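Local coordinates for response regulator receiver domain protein (CheY) (Rhodospirillum rubrum, PDB 3HEB) that probably acts as a phosphoacceptor receiver module in two-component signalling, relaying phosphorylation of a conserved aspartate to a partner-binding surface, at residues A17-K22 against N127-L132; D76-V81 against V92-T97; Q105-Y108 against V114-T117. All blocks are in the same frame, centred on the assembly; numbering follows the deposited sequence.

Interaction 1: A17-K22 against N127-L132; sequences ARLIEK and NAIRQL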
loop_
_atom_site.group_PDB
_atom_site.type_symbol
_atom_site.label_atom_id
_atom_site.label_comp_id
_atom_site.label_asym_id
_atom_site.label_seq_id
_atom_site.Cartn_x
_atom_site.Cartn_y
_atom_site.Cartn_z
ATOM N N ALA A 17 6.035 -12.030 16.173
ATOM C CA ALA A 17 6.875 -10.846 16.246
ATOM C C ALA A 17 8.326 -11.179 15.928
ATOM O O ALA A 17 8.998 -10.417 15.245
ATOM C CB ALA A 17 6.776 -10.212 17.627
ATOM N N ARG A 18 8.808 -12.318 16.417
ATOM C CA ARG A 18 10.186 -12.714 16.169
ATOM C C ARG A 18 10.362 -13.257 14.754
ATOM O O ARG A 18 11.445 -13.177 14.186
ATOM C CB ARG A 18 10.645 -13.740 17.216
ATOM C CG ARG A 18 10.808 -13.155 18.631
ATOM C CD ARG A 18 11.233 -14.227 19.644
ATOM N NE ARG A 18 11.230 -13.728 21.021
ATOM C CZ ARG A 18 12.037 -12.775 21.477
ATOM N NH1 ARG A 18 12.923 -12.209 20.668
ATOM N NH2 ARG A 18 11.958 -12.379 22.739
ATOM N N LEU A 19 9.295 -13.800 14.177
ATOM C CA LEU A 19 9.368 -14.311 12.808
ATOM C C LEU A 19 9.374 -13.148 11.807
ATOM O O LEU A 19 10.106 -13.166 10.814
ATOM C CB LEU A 19 8.173 -15.218 12.513
ATOM C CG LEU A 19 8.036 -15.609 11.040
ATOM C CD1 LEU A 19 9.181 -16.533 10.650
ATOM C CD2 LEU A 19 6.703 -16.297 10.821
ATOM N N ILE A 20 8.547 -12.143 12.085
ATOM C CA ILE A 20 8.428 -10.963 11.244
ATOM C C ILE A 20 9.750 -10.210 11.211
ATOM O O ILE A 20 10.259 -9.860 10.147
ATOM C CB ILE A 20 7.335 -10.016 11.800
ATOM C CG1 ILE A 20 5.963 -10.694 11.728
ATOM C CG2 ILE A 20 7.312 -8.718 11.011
ATOM C CD1 ILE A 20 4.856 -9.928 12.433
ATOM N N GLU A 21 10.312 -9.982 12.392
ATOM C CA GLU A 21 11.554 -9.255 12.534
ATOM C C GLU A 21 12.740 -9.890 11.829
ATOM O O GLU A 21 13.499 -9.201 11.159
ATOM C CB GLU A 21 11.893 -9.099 14.013
ATOM C CG GLU A 21 13.192 -8.349 14.294
ATOM C CD GLU A 21 13.804 -8.690 15.661
ATOM O OE1 GLU A 21 13.057 -8.802 16.670
ATOM O OE2 GLU A 21 15.045 -8.840 15.726
ATOM N N LYS A 22 12.918 -11.197 11.975
ATOM C CA LYS A 22 14.067 -11.830 11.348
ATOM C C LYS A 22 13.919 -11.957 9.852
ATOM O O LYS A 22 14.908 -11.985 9.130
ATOM C CB LYS A 22 14.342 -13.206 11.960
ATOM C CG LYS A 22 13.272 -14.248 11.726
ATOM C CD LYS A 22 13.620 -15.557 12.438
ATOM C CE LYS A 22 15.028 -16.020 12.080
ATOM N NZ LYS A 22 15.243 -16.006 10.604
ATOM N N ASN A 127 8.255 -16.372 4.246
ATOM C CA ASN A 127 8.553 -15.905 2.901
ATOM C C ASN A 127 7.787 -14.627 2.564
ATOM O O ASN A 127 8.330 -13.725 1.921
ATOM C CB ASN A 127 8.186 -16.962 1.867
ATOM C CG ASN A 127 7.993 -16.358 0.497
ATOM O OD1 ASN A 127 8.960 -16.019 -0.190
ATOM N ND2 ASN A 127 6.731 -16.183 0.100
ATOM N N ALA A 128 6.526 -14.555 2.983
ATOM C CA ALA A 128 5.711 -13.387 2.705
ATOM C C ALA A 128 6.287 -12.131 3.360
ATOM O O ALA A 128 6.247 -11.053 2.772
ATOM C CB ALA A 128 4.285 -13.620 3.171
ATOM N N ILE A 129 6.817 -12.279 4.570
ATOM C CA ILE A 129 7.414 -11.162 5.296
ATOM C C ILE A 129 8.680 -10.708 4.571
ATOM O O ILE A 129 9.002 -9.513 4.499
ATOM C CB ILE A 129 7.788 -11.583 6.732
ATOM C CG1 ILE A 129 6.535 -12.071 7.469
ATOM C CG2 ILE A 129 8.435 -10.413 7.463
ATOM C CD1 ILE A 129 6.798 -12.577 8.876
ATOM N N ARG A 130 9.403 -11.680 4.045
ATOM C CA ARG A 130 10.621 -11.422 3.301
ATOM C C ARG A 130 10.184 -10.597 2.088
ATOM O O ARG A 130 10.804 -9.590 1.732
ATOM C CB ARG A 130 11.204 -12.763 2.876
ATOM C CG ARG A 130 12.600 -12.768 2.319
ATOM C CD ARG A 130 13.020 -14.240 2.187
ATOM N NE ARG A 130 12.895 -14.921 3.475
ATOM C CZ ARG A 130 12.334 -16.115 3.662
ATOM N NH1 ARG A 130 11.830 -16.802 2.643
ATOM N NH2 ARG A 130 12.270 -16.620 4.882
ATOM N N GLN A 131 9.083 -11.019 1.475
ATOM C CA GLN A 131 8.540 -10.332 0.314
ATOM C C GLN A 131 8.121 -8.912 0.687
ATOM O O GLN A 131 8.272 -7.988 -0.109
ATOM C CB GLN A 131 7.349 -11.109 -0.237
ATOM C CG GLN A 131 7.349 -11.225 -1.736
ATOM C CD GLN A 131 8.720 -11.604 -2.280
ATOM O OE1 GLN A 131 9.439 -10.760 -2.819
ATOM N NE2 GLN A 131 9.091 -12.877 -2.125
ATOM N N LEU A 132 7.599 -8.754 1.901
ATOM C CA LEU A 132 7.170 -7.456 2.430
ATOM C C LEU A 132 8.408 -6.544 2.608
ATOM O O LEU A 132 8.376 -5.346 2.294
ATOM C CB LEU A 132 6.490 -7.669 3.792
ATOM C CG LEU A 132 5.625 -6.598 4.480
ATOM C CD1 LEU A 132 5.684 -6.816 5.985
ATOM C CD2 LEU A 132 6.107 -5.215 4.160
#
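Ile-129 drives its CD1 methyl across the backbone of Ile-20, where it comes within 3.3 Å of Ile-20 CA. The same methyl lies 3.5 Å from Ile-20 CG1, and the two isoleucine side chains meet at about a right angle. Leu-19 adds its branch point, CG standing 3.9 Å from Ile-129 CD1, so this one methyl touches two consecutive residues of helix 14-26. The second branch of Ile-129 works separately: CG1 lies beside the backbone N (chi1 -59°), which leaves CG2 anti to that N and 3.3 Å from Ile-20 O, a snug carbon-to-carbonyl contact. The extended chi2 of 177° carries CD1 the rest of the way to helix 14-26. Ile-129 thus anchors helix 122-136 against helix 14-26, the first and last helices of the receiver fold, whose backbones approach to 6.0 Å between Ile-20 CA and Ile-129 CA. An alanine here is likely to leave Leu-19 and Ile-20 without their mate and open a gap between the two helices. Nearby, Asn-23 takes a hydrogen bond from Arg-130 NH2 through OD1 and gives one to Leu-19 O through ND2. Between the two segments themselves no hydrogen bond forms, which implies that their cohesion here comes from close apolar fit.

Interaction 2: D76-V81 against V92-T97; sequences DILKLV and VVILTT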
loop_
_atom_site.group_PDB
_atom_site.type_symbol
_atom_site.label_atom_id
_atom_site.label_comp_id
_atom_site.label_asym_id
_atom_site.label_seq_id
_atom_site.Cartn_x
_atom_site.Cartn_y
_atom_site.Cartn_z
ATOM N N ASP A 76 -8.964 0.171 15.546
ATOM C CA ASP A 76 -9.075 1.492 16.139
ATOM C C ASP A 76 -7.748 2.244 16.141
ATOM O O ASP A 76 -7.726 3.473 16.121
ATOM C CB ASP A 76 -9.660 1.376 17.540
ATOM C CG ASP A 76 -11.118 0.968 17.505
ATOM O OD1 ASP A 76 -11.901 1.650 16.816
ATOM O OD2 ASP A 76 -11.485 -0.029 18.149
ATOM N N ILE A 77 -6.639 1.511 16.155
ATOM C CA ILE A 77 -5.334 2.152 16.106
ATOM C C ILE A 77 -5.245 2.770 14.707
ATOM O O ILE A 77 -4.833 3.916 14.548
ATOM C CB ILE A 77 -4.177 1.126 16.301
ATOM C CG1 ILE A 77 -4.205 0.570 17.732
ATOM C CG2 ILE A 77 -2.841 1.789 16.014
ATOM C CD1 ILE A 77 -3.087 -0.401 18.057
ATOM N N LEU A 78 -5.667 1.996 13.710
ATOM C CA LEU A 78 -5.676 2.402 12.303
ATOM C C LEU A 78 -6.513 3.663 12.130
ATOM O O LEU A 78 -6.089 4.615 11.479
ATOM C CB LEU A 78 -6.281 1.282 11.443
ATOM C CG LEU A 78 -6.086 1.189 9.924
ATOM C CD1 LEU A 78 -7.219 0.341 9.362
ATOM C CD2 LEU A 78 -6.099 2.538 9.259
ATOM N N LYS A 79 -7.712 3.654 12.710
ATOM C CA LYS A 79 -8.612 4.793 12.606
ATOM C C LYS A 79 -7.971 6.052 13.160
ATOM O O LYS A 79 -8.065 7.117 12.558
ATOM C CB LYS A 79 -9.922 4.513 13.350
ATOM C CG LYS A 79 -10.847 5.719 13.426
ATOM C CD LYS A 79 -12.250 5.361 13.930
ATOM C CE LYS A 79 -13.055 4.630 12.857
ATOM N NZ LYS A 79 -14.452 4.275 13.273
ATOM N N LEU A 80 -7.317 5.922 14.311
ATOM C CA LEU A 80 -6.663 7.055 14.962
ATOM C C LEU A 80 -5.462 7.579 14.194
ATOM O O LEU A 80 -5.234 8.784 14.142
ATOM C CB LEU A 80 -6.222 6.664 16.373
ATOM C CG LEU A 80 -7.322 6.271 17.363
ATOM C CD1 LEU A 80 -6.694 5.983 18.716
ATOM C CD2 LEU A 80 -8.345 7.400 17.493
ATOM N N VAL A 81 -4.694 6.666 13.607
ATOM C CA VAL A 81 -3.501 7.016 12.842
ATOM C C VAL A 81 -3.835 7.749 11.553
ATOM O O VAL A 81 -3.156 8.714 11.191
ATOM C CB VAL A 81 -2.687 5.751 12.462
ATOM C CG1 VAL A 81 -1.536 6.130 11.527
ATOM C CG2 VAL A 81 -2.156 5.078 13.710
ATOM N N VAL A 92 0.263 2.262 6.438
ATOM C CA VAL A 92 -0.075 1.255 7.419
ATOM C C VAL A 92 -0.326 -0.053 6.707
ATOM O O VAL A 92 -1.137 -0.118 5.791
ATOM C CB VAL A 92 -1.332 1.642 8.209
ATOM C CG1 VAL A 92 -1.641 0.569 9.248
ATOM C CG2 VAL A 92 -1.121 2.986 8.880
ATOM N N VAL A 93 0.379 -1.094 7.136
ATOM C CA VAL A 93 0.223 -2.411 6.547
ATOM C C VAL A 93 -0.402 -3.313 7.594
ATOM O O VAL A 93 0.210 -3.611 8.620
ATOM C CB VAL A 93 1.594 -2.989 6.085
ATOM C CG1 VAL A 93 1.439 -4.429 5.640
ATOM C CG2 VAL A 93 2.142 -2.162 4.927
ATOM N N ILE A 94 -1.642 -3.722 7.350
ATOM C CA ILE A 94 -2.327 -4.600 8.278
ATOM C C ILE A 94 -1.781 -5.991 8.048
ATOM O O ILE A 94 -1.707 -6.458 6.915
ATOM C CB ILE A 94 -3.846 -4.635 8.035
ATOM C CG1 ILE A 94 -4.453 -3.241 8.219
ATOM C CG2 ILE A 94 -4.488 -5.625 8.984
ATOM C CD1 ILE A 94 -4.290 -2.680 9.611
ATOM N N LEU A 95 -1.389 -6.648 9.126
ATOM C CA LEU A 95 -0.848 -7.989 9.038
ATOM C C LEU A 95 -1.545 -8.794 10.134
ATOM O O LEU A 95 -1.127 -8.809 11.298
ATOM C CB LEU A 95 0.669 -7.940 9.242
ATOM C CG LEU A 95 1.483 -9.233 9.127
ATOM C CD1 LEU A 95 1.214 -9.917 7.795
ATOM C CD2 LEU A 95 2.970 -8.898 9.277
ATOM N N THR A 96 -2.631 -9.457 9.754
ATOM C CA THR A 96 -3.391 -10.216 10.724
ATOM C C THR A 96 -3.862 -11.569 10.206
ATOM O O THR A 96 -3.730 -11.888 9.025
ATOM C CB THR A 96 -4.598 -9.402 11.179
ATOM O OG1 THR A 96 -5.203 -10.026 12.321
ATOM C CG2 THR A 96 -5.604 -9.294 10.034
ATOM N N THR A 97 -4.435 -12.347 11.115
ATOM C CA THR A 97 -4.925 -13.685 10.821
ATOM C C THR A 97 -6.178 -13.761 9.950
ATOM O O THR A 97 -6.211 -14.504 8.977
ATOM C CB THR A 97 -5.190 -14.455 12.145
ATOM O OG1 THR A 97 -3.941 -14.749 12.787
ATOM C CG2 THR A 97 -5.927 -15.755 11.875
#
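The hydrogen bond from Val-81 N to Ile-77 O, 2.9 Å long, is a helical link of helix 74-83, and it fixes the turn from which Val-81 reaches strand 92-96. This helix is the connection in the beta-alpha-beta crossover that leads from strand 61-65 to strand 92-96, part of the parallel five-stranded receiver fold. Val-81 and Leu-78, one turn apart, both direct their CB atoms at the strand, where Val-92 and Ile-94, two residues apart, receive them. The closest side-chain contacts are Leu-78 with Ile-94 and Val-81 with Val-92. In the first pair methyl meets methyl, Leu-78 CD1 lying 4.2 Å from Ile-94 CD1. The CB of Ile-94 does not itself aim at the helix; its bent chain, with CD1 turned by a chi2 of -62°, brings the terminal methyl closer. No hydrogen bond crosses between the segments, and all four residues are buried, so the helix is held to the sheet by aliphatic contact at ordinary van der Waals spacing. Leu-110 also packs on Leu-78, and Val-63 of the neighbouring strand on Val-92. Farther along the strand, Thr-96 OG1 is hydrogen-bonded to OD1 of Asp-66, the predicted phosphorylation site, which places the segment's far end at the probable active site. In the second pair the side chains slant across each other, with Val-81 CG1, anti to its own N, 4.1 Å from Val-92 CG2.

Interaction 3: Q105-Y108 against V114-T117; sequences QRCY and VYIT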
loop_
_atom_site.group_PDB
_atom_site.type_symbol
_atom_site.label_atom_id
_atom_site.label_comp_id
_atom_site.label_asym_id
_atom_site.label_seq_id
_atom_site.Cartn_x
_atom_site.Cartn_y
_atom_site.Cartn_z
ATOM N N GLN A 105 -12.164 -4.980 3.796
ATOM C CA GLN A 105 -12.793 -3.785 3.244
ATOM C C GLN A 105 -12.867 -2.644 4.264
ATOM O O GLN A 105 -12.695 -1.473 3.908
ATOM C CB GLN A 105 -14.199 -4.118 2.735
ATOM C CG GLN A 105 -14.249 -5.354 1.838
ATOM C CD GLN A 105 -15.652 -5.675 1.337
ATOM O OE1 GLN A 105 -16.641 -5.598 2.085
ATOM N NE2 GLN A 105 -15.742 -6.058 0.065
ATOM N N ARG A 106 -13.113 -2.984 5.526
ATOM C CA ARG A 106 -13.214 -1.977 6.574
ATOM C C ARG A 106 -11.862 -1.282 6.814
ATOM O O ARG A 106 -11.802 -0.057 6.975
ATOM C CB ARG A 106 -13.719 -2.620 7.871
ATOM C CG ARG A 106 -14.366 -1.639 8.842
ATOM C CD ARG A 106 -14.867 -2.343 10.110
ATOM N NE ARG A 106 -15.796 -1.510 10.882
ATOM C CZ ARG A 106 -17.122 -1.519 10.734
ATOM N NH1 ARG A 106 -17.696 -2.322 9.843
ATOM N NH2 ARG A 106 -17.881 -0.719 11.475
ATOM N N CYS A 107 -10.787 -2.067 6.834
ATOM C CA CYS A 107 -9.443 -1.527 7.033
ATOM C C CYS A 107 -9.109 -0.549 5.906
ATOM O O CYS A 107 -8.620 0.558 6.147
ATOM C CB CYS A 107 -8.408 -2.658 7.080
ATOM S SG CYS A 107 -8.514 -3.700 8.577
ATOM N N TYR A 108 -9.376 -0.952 4.669
ATOM C CA TYR A 108 -9.110 -0.052 3.566
ATOM C C TYR A 108 -9.987 1.203 3.701
ATOM O O TYR A 108 -9.511 2.319 3.503
ATOM C CB TYR A 108 -9.351 -0.759 2.231
ATOM C CG TYR A 108 -8.237 -1.710 1.847
ATOM C CD1 TYR A 108 -8.406 -3.097 1.919
ATOM C CD2 TYR A 108 -7.012 -1.222 1.396
ATOM C CE1 TYR A 108 -7.377 -3.974 1.539
ATOM C CE2 TYR A 108 -5.976 -2.084 1.022
ATOM C CZ TYR A 108 -6.166 -3.457 1.091
ATOM O OH TYR A 108 -5.151 -4.303 0.704
ATOM N N VAL A 114 -2.201 -1.153 2.924
ATOM C CA VAL A 114 -2.114 -2.539 2.490
ATOM C C VAL A 114 -2.628 -3.462 3.591
ATOM O O VAL A 114 -2.520 -3.160 4.782
ATOM C CB VAL A 114 -0.651 -2.926 2.180
ATOM C CG1 VAL A 114 -0.559 -4.401 1.765
ATOM C CG2 VAL A 114 -0.096 -2.018 1.089
ATOM N N TYR A 115 -3.200 -4.583 3.174
ATOM C CA TYR A 115 -3.717 -5.574 4.094
ATOM C C TYR A 115 -3.146 -6.924 3.673
ATOM O O TYR A 115 -3.241 -7.330 2.501
ATOM C CB TYR A 115 -5.243 -5.611 4.046
ATOM C CG TYR A 115 -5.853 -6.549 5.060
ATOM C CD1 TYR A 115 -6.611 -6.058 6.121
ATOM C CD2 TYR A 115 -5.694 -7.934 4.947
ATOM C CE1 TYR A 115 -7.199 -6.912 7.034
ATOM C CE2 TYR A 115 -6.277 -8.794 5.857
ATOM C CZ TYR A 115 -7.034 -8.278 6.898
ATOM O OH TYR A 115 -7.642 -9.130 7.802
ATOM N N ILE A 116 -2.530 -7.607 4.626
ATOM C CA ILE A 116 -1.945 -8.910 4.364
ATOM C C ILE A 116 -2.455 -9.897 5.388
ATOM O O ILE A 116 -2.280 -9.693 6.587
ATOM C CB ILE A 116 -0.412 -8.886 4.482
ATOM C CG1 ILE A 116 0.178 -7.916 3.455
ATOM C CG2 ILE A 116 0.146 -10.301 4.284
ATOM C CD1 ILE A 116 1.696 -7.780 3.529
ATOM N N THR A 117 -3.107 -10.953 4.918
ATOM C CA THR A 117 -3.599 -11.982 5.819
ATOM C C THR A 117 -2.391 -12.874 6.097
ATOM O O THR A 117 -1.722 -13.338 5.163
ATOM C CB THR A 117 -4.717 -12.826 5.164
ATOM O OG1 THR A 117 -5.891 -12.023 4.995
ATOM C CG2 THR A 117 -5.047 -14.037 6.037
#
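Tyr-108 and Tyr-115 meet closely, their side chains at about a right angle, with Tyr-108 CE1 3.7 Å from Tyr-115 CB. Beside this, Cys-107 SG approaches the Tyr-115 ring at its edge, 3.8 Å from CE1 and 89° off the ring normal, a sulfur-aromatic contact. A chi1 of -176° swings the Tyr-115 ring away from its own backbone N and along the strand, past the sulfur. Its hydroxyl is held by Thr-98 O, and Ile-94 and Leu-67 also pack on the side chain.

The polar end of Tyr-108 is held more loosely within the chain: Tyr-115 N reaches Tyr-108 OH over 3.2 Å in a weak, bent bond of 129°. The stronger partner of that hydroxyl is Gln-140 O of the second subunit, which probably does more to fix it. On the solvent side of the same helix, Arg-106 is exposed and makes no contact with the strand. Helix 101-109 and strand 114-117 close a beta-alpha-beta crossover that starts at strand 92-96, and Tyr-115 appears to occupy the place of the conserved switch aromatic of CheY-like receiver domains.

All three contacts belong to one receiver domain built on a parallel sheet. Interactions 2 and 3 follow in series along the chain, their centres about 8 Å apart, and share neighbouring strands 92-96 and 114-117, where Ile-94 pairs with Val-114 and Ile-116. Both are nested inside the long loop closed by interaction 1, whose centre is about 17 Å from interaction 2 and 18 Å from interaction 3. Interaction 1 packs on one face of the sheet, through Ile-20 against Leu-95 and Leu-132 against Ile-116; the helices of interactions 2 and 3 lie on the other. Interactions 1 and 3 reach the second subunit, consistent with strand 114-117 and helix 122-136 taking part in assembly.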